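Local coordinates for protein putative enoyl-CoA hydratase/isomerase (Acinetobacter baumannii, PDB 3FDU) that probably acts on the acyl chains of coenzyme A thioesters, as a hydratase or isomerase of the crotonase family, at residues E32-I37 against F89-S94. The protein carries 4 engineered substitutions. Sequence-based numbering, arbitrary orientation.
Sequences ELYLWI and FVLLKS. With SO4 (sulfate ion), chain G.
The helical segments 32-37 and 89-94, parts of helices 31-46 and 87-97, run side by side in nearly the same direction, 17° apart, with axes 8.3 Å from each other at closest approach. Tyr-34 and Leu-91 sit level, and no hydrogen bond links the two segments, so the pairing rests on apolar contact. Leu-91 is the wedge. With its CG anti to the backbone N (chi1 171°), the side chain reaches across and its fork straddles two residues one turn apart: CD1 packs 3.6 Å from CG2 of Ile-37, while CD2 meets CD1 of Tyr-34 at 3.9 Å. That second methyl lies at the ring's edge, near its plane, and the two side chains cross at about a right angle. At the base of the wedge, CB of Leu-91 rests 3.8 Å from the carbonyl O of Tyr-34. On the flank, CD2 of Leu-35 lies 4.0 Å from both CG1 and CB of Val-90. Beyond the apolar contact, Tyr-34 OH hydrogen-bonds to Asn-66. Helix 31-46 links strand 15-20 to 52-57, and helix 87-97 lies between 52-57 and 102-106; the contact thus packs two successive beta-alpha-beta crossovers of the crotonase fold together.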
loop_
_atom_site.group_PDB
_atom_site.type_symbol
_atom_site.label_atom_id
_atom_site.label_comp_id
_atom_site.label_asym_id
_atom_site.label_seq_id
_atom_site.Cartn_x
_atom_site.Cartn_y
_atom_site.Cartn_z
ATOM N N GLU A 32 -22.902 9.692 -22.820
ATOM C CA GLU A 32 -24.176 9.209 -22.300
ATOM C C GLU A 32 -24.144 7.762 -21.748
ATOM O O GLU A 32 -24.883 7.416 -20.844
ATOM C CB GLU A 32 -25.274 9.388 -23.357
ATOM C CG GLU A 32 -25.911 10.827 -23.326
ATOM C CD GLU A 32 -27.400 10.838 -23.679
ATOM O OE1 GLU A 32 -27.731 10.617 -24.866
ATOM O OE2 GLU A 32 -28.244 11.056 -22.765
ATOM N N LEU A 33 -23.261 6.934 -22.270
ATOM C CA LEU A 33 -23.128 5.570 -21.751
ATOM C C LEU A 33 -22.511 5.612 -20.349
ATOM O O LEU A 33 -22.968 4.899 -19.457
ATOM C CB LEU A 33 -22.305 4.710 -22.725
ATOM C CG LEU A 33 -21.989 3.246 -22.340
ATOM C CD1 LEU A 33 -23.286 2.500 -21.975
ATOM C CD2 LEU A 33 -21.315 2.589 -23.526
ATOM N N TYR A 34 -21.507 6.475 -20.118
ATOM C CA TYR A 34 -21.037 6.660 -18.729
ATOM C C TYR A 34 -22.233 6.954 -17.755
ATOM O O TYR A 34 -22.354 6.369 -16.649
ATOM C CB TYR A 34 -20.057 7.816 -18.620
ATOM C CG TYR A 34 -18.696 7.699 -19.277
ATOM C CD1 TYR A 34 -17.686 6.912 -18.715
ATOM C CD2 TYR A 34 -18.387 8.451 -20.412
ATOM C CE1 TYR A 34 -16.420 6.859 -19.276
ATOM C CE2 TYR A 34 -17.116 8.399 -20.987
ATOM C CZ TYR A 34 -16.150 7.589 -20.424
ATOM O OH TYR A 34 -14.872 7.567 -20.952
ATOM N N LEU A 35 -23.132 7.840 -18.172
ATOM C CA LEU A 35 -24.283 8.202 -17.321
ATOM C C LEU A 35 -25.280 7.082 -17.145
ATOM O O LEU A 35 -25.883 6.906 -16.051
ATOM C CB LEU A 35 -25.002 9.419 -17.909
ATOM C CG LEU A 35 -24.097 10.645 -18.101
ATOM C CD1 LEU A 35 -24.891 11.823 -18.690
ATOM C CD2 LEU A 35 -23.427 11.081 -16.763
ATOM N N TRP A 36 -25.520 6.336 -18.223
ATOM C CA TRP A 36 -26.427 5.193 -18.117
ATOM C C TRP A 36 -25.846 4.173 -17.143
ATOM O O TRP A 36 -26.582 3.581 -16.358
ATOM C CB TRP A 36 -26.638 4.507 -19.474
ATOM C CG TRP A 36 -27.271 5.431 -20.472
ATOM C CD1 TRP A 36 -28.032 6.526 -20.197
ATOM C CD2 TRP A 36 -27.150 5.367 -21.911
ATOM N NE1 TRP A 36 -28.408 7.144 -21.378
ATOM C CE2 TRP A 36 -27.898 6.443 -22.441
ATOM C CE3 TRP A 36 -26.518 4.489 -22.791
ATOM C CZ2 TRP A 36 -27.998 6.684 -23.830
ATOM C CZ3 TRP A 36 -26.630 4.704 -24.168
ATOM C CH2 TRP A 36 -27.369 5.806 -24.671
ATOM N N ILE A 37 -24.534 3.920 -17.234
ATOM C CA ILE A 37 -23.946 2.985 -16.257
ATOM C C ILE A 37 -24.072 3.544 -14.814
ATOM O O ILE A 37 -24.397 2.802 -13.860
ATOM C CB ILE A 37 -22.492 2.625 -16.575
ATOM C CG1 ILE A 37 -22.374 1.973 -17.999
ATOM C CG2 ILE A 37 -21.993 1.598 -15.535
ATOM C CD1 ILE A 37 -20.864 1.925 -18.519
ATOM N N PHE A 89 -16.509 11.211 -14.433
ATOM C CA PHE A 89 -16.455 11.407 -12.955
ATOM C C PHE A 89 -17.759 11.047 -12.255
ATOM O O PHE A 89 -17.757 10.576 -11.095
ATOM C CB PHE A 89 -16.014 12.831 -12.645
ATOM C CG PHE A 89 -14.784 13.224 -13.391
ATOM C CD1 PHE A 89 -13.560 12.784 -12.975
ATOM C CD2 PHE A 89 -14.860 14.023 -14.530
ATOM C CE1 PHE A 89 -12.397 13.144 -13.672
ATOM C CE2 PHE A 89 -13.727 14.360 -15.240
ATOM C CZ PHE A 89 -12.482 13.891 -14.826
ATOM N N VAL A 90 -18.876 11.249 -12.947
ATOM C CA VAL A 90 -20.206 10.843 -12.426
ATOM C C VAL A 90 -20.261 9.300 -12.223
ATOM O O VAL A 90 -20.672 8.808 -11.170
ATOM C CB VAL A 90 -21.387 11.304 -13.356
ATOM C CG1 VAL A 90 -22.787 10.685 -12.877
ATOM C CG2 VAL A 90 -21.494 12.861 -13.371
ATOM N N LEU A 91 -19.801 8.548 -13.219
ATOM C CA LEU A 91 -19.703 7.076 -13.118
ATOM C C LEU A 91 -18.772 6.689 -11.970
ATOM O O LEU A 91 -19.139 5.834 -11.126
ATOM C CB LEU A 91 -19.217 6.458 -14.444
ATOM C CG LEU A 91 -18.864 4.955 -14.400
ATOM C CD1 LEU A 91 -20.055 4.186 -13.877
ATOM C CD2 LEU A 91 -18.467 4.462 -15.831
ATOM N N LEU A 92 -17.568 7.275 -11.942
ATOM C CA LEU A 92 -16.628 6.894 -10.903
ATOM C C LEU A 92 -17.159 7.160 -9.505
ATOM O O LEU A 92 -16.954 6.346 -8.614
ATOM C CB LEU A 92 -15.254 7.547 -11.094
ATOM C CG LEU A 92 -14.426 7.019 -12.294
ATOM C CD1 LEU A 92 -13.478 8.121 -12.869
ATOM C CD2 LEU A 92 -13.646 5.798 -11.897
ATOM N N LYS A 93 -17.801 8.325 -9.283
ATOM C CA LYS A 93 -18.445 8.556 -7.976
ATOM C C LYS A 93 -19.632 7.631 -7.675
ATOM O O LYS A 93 -19.817 7.204 -6.517
ATOM C CB LYS A 93 -18.849 10.051 -7.797
ATOM C CG LYS A 93 -17.620 10.995 -7.769
ATOM C CD LYS A 93 -18.000 12.499 -7.637
ATOM C CE LYS A 93 -18.648 13.003 -8.921
ATOM N NZ LYS A 93 -18.931 14.493 -8.820
ATOM N N SER A 94 -20.485 7.361 -8.665
ATOM C CA SER A 94 -21.553 6.408 -8.452
ATOM C C SER A 94 -21.023 5.038 -7.994
ATOM O O SER A 94 -21.619 4.379 -7.175
ATOM C CB SER A 94 -22.366 6.164 -9.714
ATOM O OG SER A 94 -23.213 7.297 -9.959
HETATM S S SO4 G . -21.797 14.599 -6.328
HETATM O O1 SO4 G . -20.964 14.695 -5.118
HETATM O O2 SO4 G . -22.448 15.872 -6.595
HETATM O O3 SO4 G . -21.011 14.170 -7.484
HETATM O O4 SO4 G . -22.782 13.532 -6.128
#